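Phenylacetic acid degradation-related protein (Silicibacter sp., PDB 2QWZ) is a putative thioesterase of the hotdog-fold superfamily, probably hydrolysing acyl-CoA thioesters in or near phenylacetic acid breakdown. Local coordinates at residues A[43-48]-A[55-60]; A[113-118]-A[140-145]; A[134-139]-A[146-151]. All blocks are in the same frame, centred on the assembly; numbering follows the deposited sequence.

Interaction 1 (A[43-48]-A[55-60])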
ATOM      1  N   GLU A  43     -23.776  11.162   8.706  1.00 40.12           N
ATOM      2  CA  GLU A  43     -22.330  11.399   8.576  1.00 36.99           C
ATOM      3  C   GLU A  43     -21.899  11.515   7.124  1.00 33.03           C
ATOM      4  O   GLU A  43     -21.165  12.434   6.779  1.00 30.07           O
ATOM      5  CB  GLU A  43     -21.508  10.296   9.244  1.00 36.81           C
ATOM      6  CG  GLU A  43     -20.019  10.606   9.192  1.00 34.86           C
ATOM      7  CD  GLU A  43     -19.150   9.570   9.849  1.00 41.85           C
ATOM      8  OE1 GLU A  43     -19.657   8.471  10.168  1.00 41.78           O
ATOM      9  OE2 GLU A  43     -17.939   9.853  10.021  1.00 38.78           O
ATOM     10  N   PHE A  44     -22.346  10.562   6.303  1.00 28.23           N
ATOM     11  CA  PHE A  44     -21.978  10.461   4.876  1.00 31.74           C
ATOM     12  C   PHE A  44     -23.157  10.694   3.927  1.00 32.13           C
ATOM     13  O   PHE A  44     -24.201  10.078   4.093  1.00 30.97           O
ATOM     14  CB  PHE A  44     -21.337   9.092   4.593  1.00 28.15           C
ATOM     15  CG  PHE A  44     -20.009   8.897   5.307  1.00 30.75           C
ATOM     16  CD1 PHE A  44     -18.941   9.756   5.062  1.00 35.35           C
ATOM     17  CD2 PHE A  44     -19.842   7.907   6.237  1.00 30.76           C
ATOM     18  CE1 PHE A  44     -17.736   9.596   5.716  1.00 34.40           C
ATOM     19  CE2 PHE A  44     -18.651   7.741   6.883  1.00 26.02           C
ATOM     20  CZ  PHE A  44     -17.596   8.591   6.639  1.00 33.26           C
ATOM     21  N   SER A  45     -22.980  11.596   2.953  1.00 30.98           N
ATOM     22  CA  SER A  45     -23.970  11.821   1.896  1.00 29.28           C
ATOM     23  C   SER A  45     -23.318  11.949   0.511  1.00 28.48           C
ATOM     24  O   SER A  45     -22.202  12.430   0.393  1.00 34.42           O
ATOM     25  CB  SER A  45     -24.846  13.039   2.216  1.00 28.54           C
ATOM     26  OG  SER A  45     -24.074  14.251   2.298  1.00 30.45           O
ATOM     27  N   ILE A  46     -24.031  11.545  -0.531  1.00 28.68           N
ATOM     28  CA  ILE A  46     -23.543  11.631  -1.908  1.00 28.58           C
ATOM     29  C   ILE A  46     -23.775  13.029  -2.481  1.00 31.20           C
ATOM     30  O   ILE A  46     -24.908  13.447  -2.648  1.00 32.51           O
ATOM     31  CB  ILE A  46     -24.258  10.583  -2.819  1.00 30.05           C
ATOM     32  CG1 ILE A  46     -24.258   9.194  -2.185  1.00 27.95           C
ATOM     33  CG2 ILE A  46     -23.637  10.533  -4.227  1.00 31.33           C
ATOM     34  CD1 ILE A  46     -24.898   8.126  -3.054  1.00 29.89           C
ATOM     35  N   ASP A  47     -22.715  13.771  -2.790  1.00 30.65           N
ATOM     36  CA  ASP A  47     -22.881  14.964  -3.610  1.00 28.71           C
ATOM     37  C   ASP A  47     -23.140  14.739  -5.098  1.00 28.48           C
ATOM     38  O   ASP A  47     -23.902  15.480  -5.709  1.00 28.35           O
ATOM     39  CB  ASP A  47     -21.658  15.900  -3.490  1.00 30.18           C
ATOM     40  CG  ASP A  47     -21.552  16.525  -2.152  1.00 27.26           C
ATOM     41  OD1 ASP A  47     -22.468  16.336  -1.339  1.00 33.69           O
ATOM     42  OD2 ASP A  47     -20.548  17.216  -1.908  1.00 36.12           O
ATOM     43  N   ALA A  48     -22.472  13.776  -5.706  1.00 30.26           N
ATOM     44  CA  ALA A  48     -22.650  13.500  -7.127  1.00 30.08           C
ATOM     45  C   ALA A  48     -22.328  12.056  -7.439  1.00 30.06           C
ATOM     46  O   ALA A  48     -21.536  11.439  -6.757  1.00 33.07           O
ATOM     47  CB  ALA A  48     -21.766  14.393  -7.943  1.00 29.93           C
ATOM     48  N   THR A  55     -18.746  11.677  -5.769  1.00 26.29           N
ATOM     49  CA  THR A  55     -18.322  12.620  -4.707  1.00 27.65           C
ATOM     50  C   THR A  55     -19.137  12.406  -3.453  1.00 27.12           C
ATOM     51  O   THR A  55     -20.353  12.574  -3.464  1.00 28.53           O
ATOM     52  CB  THR A  55     -18.454  14.063  -5.144  1.00 28.75           C
ATOM     53  OG1 THR A  55     -17.766  14.187  -6.368  1.00 29.77           O
ATOM     54  CG2 THR A  55     -17.834  15.037  -4.121  1.00 24.50           C
HETATM   55  N   MSE A  56     -18.474  11.955  -2.387  1.00 25.81           N
HETATM   56  CA  MSE A  56     -19.125  11.732  -1.112  1.00 25.14           C
HETATM   57  C   MSE A  56     -18.694  12.793  -0.111  1.00 27.86           C
HETATM   58  O   MSE A  56     -17.535  13.211  -0.139  1.00 24.30           O
HETATM   59  CB  MSE A  56     -18.732  10.377  -0.599  1.00 28.55           C
HETATM   60  CG  MSE A  56     -19.475   9.927   0.598  1.00 32.81           C
HETATM   61 SE   MSE A  56     -21.090   8.915   0.257  0.75 41.73          SE
HETATM   62  CE  MSE A  56     -20.536   7.434  -0.855  1.00 22.26           C
ATOM     63  N   ARG A  57     -19.634  13.186   0.759  1.00 29.15           N
ATOM     64  CA  ARG A  57     -19.443  14.212   1.788  1.00 32.10           C
ATOM     65  C   ARG A  57     -19.438  13.553   3.152  1.00 30.66           C
ATOM     66  O   ARG A  57     -20.289  12.686   3.437  1.00 26.55           O
ATOM     67  CB  ARG A  57     -20.588  15.226   1.747  1.00 32.02           C
ATOM     68  CG  ARG A  57     -20.417  16.433   2.684  1.00 34.58           C
ATOM     69  CD  ARG A  57     -21.572  17.421   2.513  1.00 31.15           C
ATOM     70  NE  ARG A  57     -21.446  18.082   1.231  1.00 29.78           N
ATOM     71  CZ  ARG A  57     -20.773  19.204   1.041  1.00 30.88           C
ATOM     72  NH1 ARG A  57     -20.196  19.832   2.058  1.00 24.50           N
ATOM     73  NH2 ARG A  57     -20.661  19.678  -0.176  1.00 32.74           N
ATOM     74  N   LEU A  58     -18.457  13.940   3.966  1.00 26.70           N
ATOM     75  CA  LEU A  58     -18.485  13.673   5.395  1.00 27.97           C
ATOM     76  C   LEU A  58     -18.890  14.976   6.058  1.00 29.11           C
ATOM     77  O   LEU A  58     -18.153  15.988   5.996  1.00 25.25           O
ATOM     78  CB  LEU A  58     -17.113  13.217   5.915  1.00 29.52           C
ATOM     79  CG  LEU A  58     -16.852  12.800   7.371  1.00 28.87           C
ATOM     80  CD1 LEU A  58     -15.462  12.096   7.460  1.00 30.26           C
ATOM     81  CD2 LEU A  58     -16.883  13.955   8.328  1.00 33.25           C
ATOM     82  N   ASN A  59     -20.052  14.943   6.701  1.00 30.53           N
ATOM     83  CA  ASN A  59     -20.557  16.078   7.490  1.00 32.62           C
ATOM     84  C   ASN A  59     -19.760  16.236   8.777  1.00 32.21           C
ATOM     85  O   ASN A  59     -19.977  15.499   9.720  1.00 34.89           O
ATOM     86  CB  ASN A  59     -22.045  15.835   7.799  1.00 35.60           C
ATOM     87  CG  ASN A  59     -22.673  16.912   8.684  1.00 37.87           C
ATOM     88  OD1 ASN A  59     -22.117  17.996   8.896  1.00 46.66           O
ATOM     89  ND2 ASN A  59     -23.869  16.613   9.181  1.00 43.94           N
ATOM     90  N   VAL A  60     -18.847  17.203   8.806  1.00 34.29           N
ATOM     91  CA  VAL A  60     -17.895  17.375   9.912  1.00 34.97           C
ATOM     92  C   VAL A  60     -18.590  17.703  11.247  1.00 37.36           C
ATOM     93  O   VAL A  60     -18.103  17.356  12.326  1.00 38.23           O
ATOM     94  CB  VAL A  60     -16.820  18.448   9.591  1.00 35.21           C
ATOM     95  CG1 VAL A  60     -17.426  19.824   9.594  1.00 35.54           C
ATOM     96  CG2 VAL A  60     -15.649  18.395  10.599  1.00 32.56           C
TER

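Interaction 2 (A[113-118]-A[140-145])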
ATOM      1  N   SER A 113      -9.725  22.629   9.716  1.00 39.27           N
ATOM      2  CA  SER A 113     -10.684  22.517  10.811  1.00 38.84           C
ATOM      3  C   SER A 113     -11.975  23.291  10.501  1.00 38.43           C
ATOM      4  O   SER A 113     -11.926  24.469  10.105  1.00 39.81           O
ATOM      5  CB  SER A 113     -10.063  23.081  12.094  1.00 40.62           C
ATOM      6  OG  SER A 113     -10.951  22.917  13.186  1.00 42.04           O
ATOM      7  N   GLY A 114     -13.112  22.638  10.700  1.00 33.06           N
ATOM      8  CA  GLY A 114     -14.417  23.285  10.603  1.00 32.80           C
ATOM      9  C   GLY A 114     -15.115  23.184   9.259  1.00 30.13           C
ATOM     10  O   GLY A 114     -16.056  23.901   9.042  1.00 30.67           O
ATOM     11  N   ARG A 115     -14.628  22.307   8.373  1.00 28.20           N
ATOM     12  CA  ARG A 115     -15.168  22.110   7.025  1.00 27.17           C
ATOM     13  C   ARG A 115     -15.464  20.650   6.759  1.00 24.54           C
ATOM     14  O   ARG A 115     -14.776  19.769   7.283  1.00 26.30           O
ATOM     15  CB  ARG A 115     -14.178  22.552   5.992  1.00 26.58           C
ATOM     16  CG  ARG A 115     -13.837  23.993   6.110  1.00 27.57           C
ATOM     17  CD  ARG A 115     -13.015  24.379   4.956  1.00 31.79           C
ATOM     18  NE  ARG A 115     -12.760  25.829   4.933  1.00 28.80           N
ATOM     19  CZ  ARG A 115     -12.757  26.576   3.832  1.00 35.13           C
ATOM     20  NH1 ARG A 115     -13.026  26.065   2.629  1.00 29.11           N
ATOM     21  NH2 ARG A 115     -12.497  27.866   3.930  1.00 33.42           N
ATOM     22  N   ASP A 116     -16.472  20.392   5.942  1.00 24.21           N
ATOM     23  CA  ASP A 116     -16.743  19.027   5.514  1.00 26.87           C
ATOM     24  C   ASP A 116     -15.576  18.548   4.697  1.00 27.99           C
ATOM     25  O   ASP A 116     -14.787  19.339   4.168  1.00 29.23           O
ATOM     26  CB  ASP A 116     -18.010  18.921   4.673  1.00 26.91           C
ATOM     27  CG  ASP A 116     -19.259  19.232   5.449  1.00 23.69           C
ATOM     28  OD1 ASP A 116     -19.241  19.291   6.694  1.00 30.06           O
ATOM     29  OD2 ASP A 116     -20.263  19.448   4.779  1.00 27.25           O
ATOM     30  N   LEU A 117     -15.467  17.226   4.639  1.00 31.21           N
ATOM     31  CA  LEU A 117     -14.445  16.553   3.876  1.00 31.02           C
ATOM     32  C   LEU A 117     -15.142  15.945   2.675  1.00 30.14           C
ATOM     33  O   LEU A 117     -16.184  15.311   2.824  1.00 32.58           O
ATOM     34  CB  LEU A 117     -13.800  15.462   4.726  1.00 29.81           C
ATOM     35  CG  LEU A 117     -12.290  15.422   4.765  1.00 34.24           C
ATOM     36  CD1 LEU A 117     -11.745  16.770   5.292  1.00 36.78           C
ATOM     37  CD2 LEU A 117     -11.866  14.247   5.611  1.00 30.69           C
ATOM     38  N   LEU A 118     -14.564  16.148   1.490  1.00 30.51           N
ATOM     39  CA  LEU A 118     -15.099  15.592   0.269  1.00 32.06           C
ATOM     40  C   LEU A 118     -14.121  14.538  -0.203  1.00 32.26           C
ATOM     41  O   LEU A 118     -12.889  14.750  -0.149  1.00 30.21           O
ATOM     42  CB  LEU A 118     -15.242  16.686  -0.790  1.00 32.37           C
ATOM     43  CG  LEU A 118     -16.084  17.892  -0.398  1.00 34.78           C
ATOM     44  CD1 LEU A 118     -16.171  18.794  -1.592  1.00 28.33           C
ATOM     45  CD2 LEU A 118     -17.467  17.479   0.077  1.00 26.07           C
ATOM     46  N   GLU A 140     -13.364  20.794   1.905  1.00 32.51           N
ATOM     47  CA  GLU A 140     -14.160  21.456   0.897  1.00 31.81           C
ATOM     48  C   GLU A 140     -13.714  22.908   0.730  1.00 34.16           C
ATOM     49  O   GLU A 140     -13.683  23.638   1.697  1.00 31.99           O
ATOM     50  CB  GLU A 140     -15.612  21.393   1.300  1.00 32.69           C
ATOM     51  CG  GLU A 140     -16.565  22.050   0.332  1.00 30.73           C
ATOM     52  CD  GLU A 140     -18.016  21.718   0.672  1.00 20.94           C
ATOM     53  OE1 GLU A 140     -18.344  21.620   1.897  1.00 21.31           O
ATOM     54  OE2 GLU A 140     -18.833  21.686  -0.271  1.00 21.91           O
ATOM     55  N   GLY A 141     -13.370  23.310  -0.495  1.00 36.44           N
ATOM     56  CA  GLY A 141     -12.963  24.692  -0.786  1.00 37.72           C
ATOM     57  C   GLY A 141     -11.472  24.957  -0.743  1.00 39.59           C
ATOM     58  O   GLY A 141     -11.038  26.079  -0.994  1.00 41.11           O
HETATM   59  N   MSE A 142     -10.690  23.943  -0.371  1.00 40.93           N
HETATM   60  CA  MSE A 142      -9.236  24.033  -0.349  1.00 38.80           C
HETATM   61  C   MSE A 142      -8.797  23.130  -1.486  1.00 36.36           C
HETATM   62  O   MSE A 142      -9.228  21.992  -1.555  1.00 34.00           O
HETATM   63  CB  MSE A 142      -8.679  23.511   0.968  1.00 39.37           C
HETATM   64  CG  MSE A 142      -9.423  23.931   2.226  1.00 43.14           C
HETATM   65 SE   MSE A 142      -9.129  25.804   2.664  0.75 53.90          SE
HETATM   66  CE  MSE A 142      -7.190  25.707   3.072  1.00 37.17           C
ATOM     67  N   GLU A 143      -7.972  23.640  -2.389  1.00 37.19           N
ATOM     68  CA  GLU A 143      -7.677  22.924  -3.637  1.00 38.07           C
ATOM     69  C   GLU A 143      -6.665  21.777  -3.482  1.00 37.49           C
ATOM     70  O   GLU A 143      -6.759  20.764  -4.195  1.00 39.69           O
ATOM     71  CB  GLU A 143      -7.278  23.906  -4.746  1.00 37.28           C
ATOM     72  CG  GLU A 143      -8.495  24.597  -5.393  1.00 42.18           C
ATOM     73  N   ALA A 144      -5.753  21.904  -2.521  1.00 33.70           N
ATOM     74  CA  ALA A 144      -4.725  20.888  -2.273  1.00 34.27           C
ATOM     75  C   ALA A 144      -5.339  19.707  -1.530  1.00 33.08           C
ATOM     76  O   ALA A 144      -5.897  19.892  -0.444  1.00 33.33           O
ATOM     77  CB  ALA A 144      -3.575  21.493  -1.462  1.00 32.32           C
ATOM     78  N   PRO A 145      -5.258  18.492  -2.103  1.00 34.33           N
ATOM     79  CA  PRO A 145      -5.895  17.375  -1.396  1.00 33.53           C
ATOM     80  C   PRO A 145      -5.248  17.061  -0.053  1.00 32.32           C
ATOM     81  O   PRO A 145      -4.020  17.037   0.077  1.00 28.83           O
ATOM     82  CB  PRO A 145      -5.754  16.182  -2.368  1.00 34.41           C
ATOM     83  CG  PRO A 145      -4.705  16.551  -3.343  1.00 33.95           C
ATOM     84  CD  PRO A 145      -4.625  18.066  -3.371  1.00 36.27           C
TER

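Interaction 3 (A[134-139]-A[146-151])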
ATOM      1  N   ASP A 134      -9.803   4.394  -6.749  1.00 28.02           N
ATOM      2  CA  ASP A 134      -9.040   5.303  -5.939  1.00 27.90           C
ATOM      3  C   ASP A 134      -9.809   6.608  -5.663  1.00 27.94           C
ATOM      4  O   ASP A 134     -10.951   6.769  -6.121  1.00 27.53           O
ATOM      5  CB  ASP A 134      -7.632   5.482  -6.530  1.00 31.37           C
ATOM      6  CG  ASP A 134      -7.612   6.256  -7.810  1.00 32.56           C
ATOM      7  OD1 ASP A 134      -8.584   6.932  -8.105  1.00 39.52           O
ATOM      8  OD2 ASP A 134      -6.598   6.195  -8.516  1.00 41.30           O
ATOM      9  N   ILE A 135      -9.221   7.490  -4.851  1.00 21.62           N
ATOM     10  CA  ILE A 135      -9.958   8.606  -4.265  1.00 20.16           C
ATOM     11  C   ILE A 135      -8.969   9.699  -3.779  1.00 19.32           C
ATOM     12  O   ILE A 135      -7.912   9.365  -3.295  1.00 19.73           O
ATOM     13  CB  ILE A 135     -10.852   8.120  -3.104  1.00 23.09           C
ATOM     14  CG1 ILE A 135     -11.715   9.241  -2.523  1.00 25.12           C
ATOM     15  CG2 ILE A 135     -10.059   7.440  -2.045  1.00 22.81           C
ATOM     16  CD1 ILE A 135     -13.016   8.748  -1.921  1.00 26.26           C
ATOM     17  N   LEU A 136      -9.324  10.963  -3.996  1.00 22.80           N
ATOM     18  CA  LEU A 136      -8.664  12.141  -3.372  1.00 24.88           C
ATOM     19  C   LEU A 136      -9.628  12.788  -2.369  1.00 22.00           C
ATOM     20  O   LEU A 136     -10.796  13.030  -2.689  1.00 21.69           O
ATOM     21  CB  LEU A 136      -8.292  13.166  -4.413  1.00 22.87           C
ATOM     22  CG  LEU A 136      -7.147  12.794  -5.364  1.00 37.08           C
ATOM     23  CD1 LEU A 136      -6.954  13.905  -6.347  1.00 29.04           C
ATOM     24  CD2 LEU A 136      -5.836  12.517  -4.658  1.00 31.48           C
ATOM     25  N   LEU A 137      -9.119  13.071  -1.171  1.00 20.26           N
ATOM     26  CA  LEU A 137      -9.866  13.688  -0.108  1.00 20.67           C
ATOM     27  C   LEU A 137      -9.447  15.163  -0.040  1.00 24.80           C
ATOM     28  O   LEU A 137      -8.265  15.478  -0.108  1.00 19.00           O
ATOM     29  CB  LEU A 137      -9.526  13.068   1.228  1.00 23.00           C
ATOM     30  CG  LEU A 137     -10.213  11.705   1.482  1.00 23.82           C
ATOM     31  CD1 LEU A 137      -9.846  10.846   0.397  1.00 26.38           C
ATOM     32  CD2 LEU A 137      -9.709  11.172   2.800  1.00 17.30           C
ATOM     33  N   PHE A 138     -10.438  16.015   0.163  1.00 26.88           N
ATOM     34  CA  PHE A 138     -10.280  17.442   0.149  1.00 28.46           C
ATOM     35  C   PHE A 138     -11.004  17.960   1.371  1.00 30.68           C
ATOM     36  O   PHE A 138     -12.050  17.424   1.745  1.00 29.00           O
ATOM     37  CB  PHE A 138     -10.959  17.988  -1.115  1.00 29.87           C
ATOM     38  CG  PHE A 138     -10.271  17.609  -2.399  1.00 23.49           C
ATOM     39  CD1 PHE A 138      -9.178  18.288  -2.821  1.00 17.14           C
ATOM     40  CD2 PHE A 138     -10.667  16.514  -3.118  1.00 23.11           C
ATOM     41  CE1 PHE A 138      -8.518  17.964  -4.019  1.00 23.35           C
ATOM     42  CE2 PHE A 138     -10.009  16.148  -4.293  1.00 24.84           C
ATOM     43  CZ  PHE A 138      -8.944  16.888  -4.754  1.00 28.02           C
ATOM     44  N   SER A 139     -10.459  18.997   2.000  1.00 28.35           N
ATOM     45  CA  SER A 139     -11.296  19.869   2.802  1.00 29.63           C
ATOM     46  C   SER A 139     -12.045  20.760   1.814  1.00 32.00           C
ATOM     47  O   SER A 139     -11.448  21.395   0.968  1.00 36.44           O
ATOM     48  CB  SER A 139     -10.484  20.698   3.816  1.00 30.63           C
ATOM     49  OG  SER A 139     -10.137  19.889   4.947  1.00 33.10           O
ATOM     50  N   VAL A 146      -6.067  16.779   0.944  1.00 32.84           N
ATOM     51  CA  VAL A 146      -5.508  16.430   2.240  1.00 30.73           C
ATOM     52  C   VAL A 146      -4.977  14.997   2.275  1.00 29.43           C
ATOM     53  O   VAL A 146      -4.080  14.685   3.059  1.00 29.88           O
ATOM     54  CB  VAL A 146      -6.503  16.681   3.375  1.00 28.20           C
ATOM     55  CG1 VAL A 146      -6.925  18.117   3.309  1.00 22.57           C
ATOM     56  CG2 VAL A 146      -7.679  15.738   3.297  1.00 24.89           C
ATOM     57  N   ALA A 147      -5.495  14.147   1.409  1.00 30.14           N
ATOM     58  CA  ALA A 147      -5.195  12.712   1.467  1.00 27.64           C
ATOM     59  C   ALA A 147      -5.500  12.045   0.152  1.00 26.34           C
ATOM     60  O   ALA A 147      -6.194  12.613  -0.646  1.00 25.15           O
ATOM     61  CB  ALA A 147      -5.993  12.024   2.589  1.00 26.71           C
ATOM     62  N   ARG A 148      -4.947  10.844  -0.082  1.00 26.54           N
ATOM     63  CA  ARG A 148      -5.287  10.028  -1.252  1.00 28.16           C
ATOM     64  C   ARG A 148      -5.313   8.571  -0.882  1.00 25.19           C
ATOM     65  O   ARG A 148      -4.681   8.175   0.058  1.00 29.79           O
ATOM     66  CB  ARG A 148      -4.401  10.313  -2.489  1.00 27.72           C
ATOM     67  CG  ARG A 148      -3.004   9.756  -2.634  1.00 33.75           C
ATOM     68  CD  ARG A 148      -2.886   8.658  -3.772  1.00 29.52           C
ATOM     69  NE  ARG A 148      -2.737   7.423  -3.044  1.00 26.83           N
ATOM     70  CZ  ARG A 148      -3.327   6.271  -3.307  1.00 26.78           C
ATOM     71  NH1 ARG A 148      -4.058   6.101  -4.387  1.00 24.35           N
ATOM     72  NH2 ARG A 148      -3.115   5.282  -2.461  1.00 31.74           N
ATOM     73  N   SER A 149      -6.119   7.795  -1.573  1.00 28.58           N
ATOM     74  CA  SER A 149      -6.342   6.396  -1.183  1.00 24.35           C
ATOM     75  C   SER A 149      -6.680   5.519  -2.347  1.00 27.65           C
ATOM     76  O   SER A 149      -7.151   6.015  -3.339  1.00 28.17           O
ATOM     77  CB  SER A 149      -7.496   6.309  -0.167  1.00 24.14           C
ATOM     78  OG  SER A 149      -7.724   4.999   0.265  1.00 28.80           O
ATOM     79  N   THR A 150      -6.422   4.207  -2.192  1.00 25.00           N
ATOM     80  CA  THR A 150      -6.774   3.185  -3.128  1.00 27.22           C
ATOM     81  C   THR A 150      -7.509   2.142  -2.314  1.00 26.57           C
ATOM     82  O   THR A 150      -7.073   1.781  -1.214  1.00 28.01           O
ATOM     83  CB  THR A 150      -5.541   2.503  -3.767  1.00 30.25           C
ATOM     84  OG1 THR A 150      -4.681   3.505  -4.339  1.00 27.23           O
ATOM     85  CG2 THR A 150      -5.950   1.577  -4.851  1.00 17.61           C
HETATM   86  N   MSE A 151      -8.654   1.738  -2.804  1.00 26.71           N
HETATM   87  CA  MSE A 151      -9.427   0.714  -2.137  1.00 26.72           C
HETATM   88  C   MSE A 151      -9.648  -0.340  -3.126  1.00 25.29           C
HETATM   89  O   MSE A 151      -9.967  -0.017  -4.271  1.00 23.35           O
HETATM   90  CB  MSE A 151     -10.799   1.228  -1.719  1.00 29.45           C
HETATM   91  CG  MSE A 151     -10.809   2.327  -0.661  1.00 21.37           C
HETATM   92 SE   MSE A 151     -10.318   1.883   1.117  0.75 30.98          SE
HETATM   93  CE  MSE A 151     -11.174   0.058   1.202  1.00 11.80           C
TER
HETATM   94  O   HOH W   1      -3.858   7.079  -7.220  1.00 42.47           O

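Interaction 1 (A[43-48]-A[55-60])
Backbone hydrogen bonds zip Ser45 to Arg57 in both directions, Arg57 N to Ser45 O at 2.7 Å and Ser45 N to Arg57 O at 2.9 Å, while Asn59 N reaches Glu43 O at the open end of this antiparallel hairpin. Near the turn Asp47 and Ala48 both face Thr55, a classic beta bulge: Thr55 O takes weak bonds from both amides, and Thr55 N returns one to Ala48 O. The bulge turns Asp47 toward the partner strand, where its carboxylate forms a salt bridge with the Arg57 guanidinium, the planes 39° apart. Arg57 NE lies 3.3 Å from Asp47 OD1, on the syn lone pair, and NH2 adds a weak bond to Asp47 OD2 at 3.0 Å; the bend at chi3 (-71°) brings the guanidinium round to this acid. NH1 forms salt bridges with Glu140 and Asp116. On the face of Phe44, Ile46, Met56 and Leu58, Phe44 CE1 touches Leu58 CB at 3.7 Å and Ile46 CG1 meets Met56 SE at 4.0 Å; the neighbouring Glu43 lays its CG over one face of the Phe44 ring. Helix 73-92 covers Phe44 and Met56, helix 26-36 packs on Ile46, and strand 117-126 continues the sheet beyond strand 53-58.

Interaction 2 (A[113-118]-A[140-145])
The guanidinium of Arg115 meets the loop 140-145 in two ways, by its edge and by a face. At the edge, NH1 donates to Glu140 O at 2.7 Å, with the acceptor only 1° out of the guanidinium plane and the donor in the carbonyl plane, so both flat groups are aligned for the bond. Over one face sits the selenium of Met142 (SE), 3.9 Å from Arg115 CZ and above the centre of the group, the two side chains crossing at about a right angle. A chain extended from CG to NE carries the guanidinium across to the loop. Glu140 also reaches the opposing segment: its N gives a nearly straight bond to Asp116 O at 3.0 Å, and its CG lies 3.8 Å from Leu118 CD1, the two chains meeting obliquely. Beyond this apolar touch the carboxylates of Asp116 and Glu140 run side by side, planes 24° apart, with Asp116 OD2 and Glu140 OE1 separated by 4.1 Å. Arg57 NH1 forms salt bridges with both of these oxygens. The pairing of two acids would by itself be unfavourable, and the shared arginine probably offsets it and helps keep both carboxylates ionised; Arg115, by contrast, spends its NH1 on a backbone carbonyl and ties the loop after strand 130-139 to the chain entering strand 117-126.

Interaction 3 (A[134-139]-A[146-151])
Leu137 O is gripped by two consecutive amides, Val146 N at 2.8 Å and Ala147 N at 3.4 Å, both weak bonds; with Val146 and Ala147 facing one residue, this is a classic beta bulge at the start of strand 147-154. Leu137 N answers with an almost straight bond to Ala147 O, although the donor stands above the carbonyl plane. Farther along, Ile135 and Ser149 exchange backbone bonds in both directions, Ser149 N to Ile135 O and Ile135 N to Ser149 O.

On the face of Ile135, Leu137, Ala147 and Ser149, small residues oppose larger ones. Leu137 CD2 rests 3.8 Å from Ala147 CB, and Ile135 CG2 presses to 3.4 Å of Ser149 CB, a tight carbon contact. Helix 73-92 covers this side, touching Ile135, Leu137 and Ser149.

The other face is more polar. Leu136 CD2 lies against Arg148 CB at 3.4 Å, before the arginine chain, bent at chi2 (111°) and chi3 (-107°), runs along its own strand toward Thr150. There NH1 donates to Thr150 OG1 at 2.7 Å, in the guanidinium plane, with a weaker bond from NH2. A water bridges Asp134 OD2 and Arg148 NH1, its bond with the arginine weak. Asp134 also has a salt bridge to Arg122, and Arg148 NE pairs with Asp106, so both charges have direct partners on neighbouring strands. Arg148 packs on Thr150 of a second subunit and Thr150 on Arg148 of it, which brings the two like-charged Arg148 NH1 groups close.

An antiparallel sheet wrapped round a long helix, here 73-92, is the hallmark of the hotdog fold, consistent with the thioesterase family; the opposite face here meets a second subunit.

How the interactions relate
All three contacts reach one antiparallel sheet, in which strand 117-126 lies between the hairpin strand 53-58 of interaction 1 and strand 130-139 of interaction 3. Interactions 1 and 2 meet at Arg57, whose NH1 lies 2.6 Å from Glu140 OE1 and 2.7 Å from Asp116 OD2. Interactions 2 and 3 join where Phe138 N lies 2.8 Å from Leu118 O, a probable hydrogen bond, and the loop 140-145 connects the two strands of interaction 3. Interactions 1 and 3 do not touch, their centres being about 13 Å apart. Glycerol, probably from crystallisation, is bound close to Leu118 and Phe138, and is also hydrogen-bonded by Gly141 N.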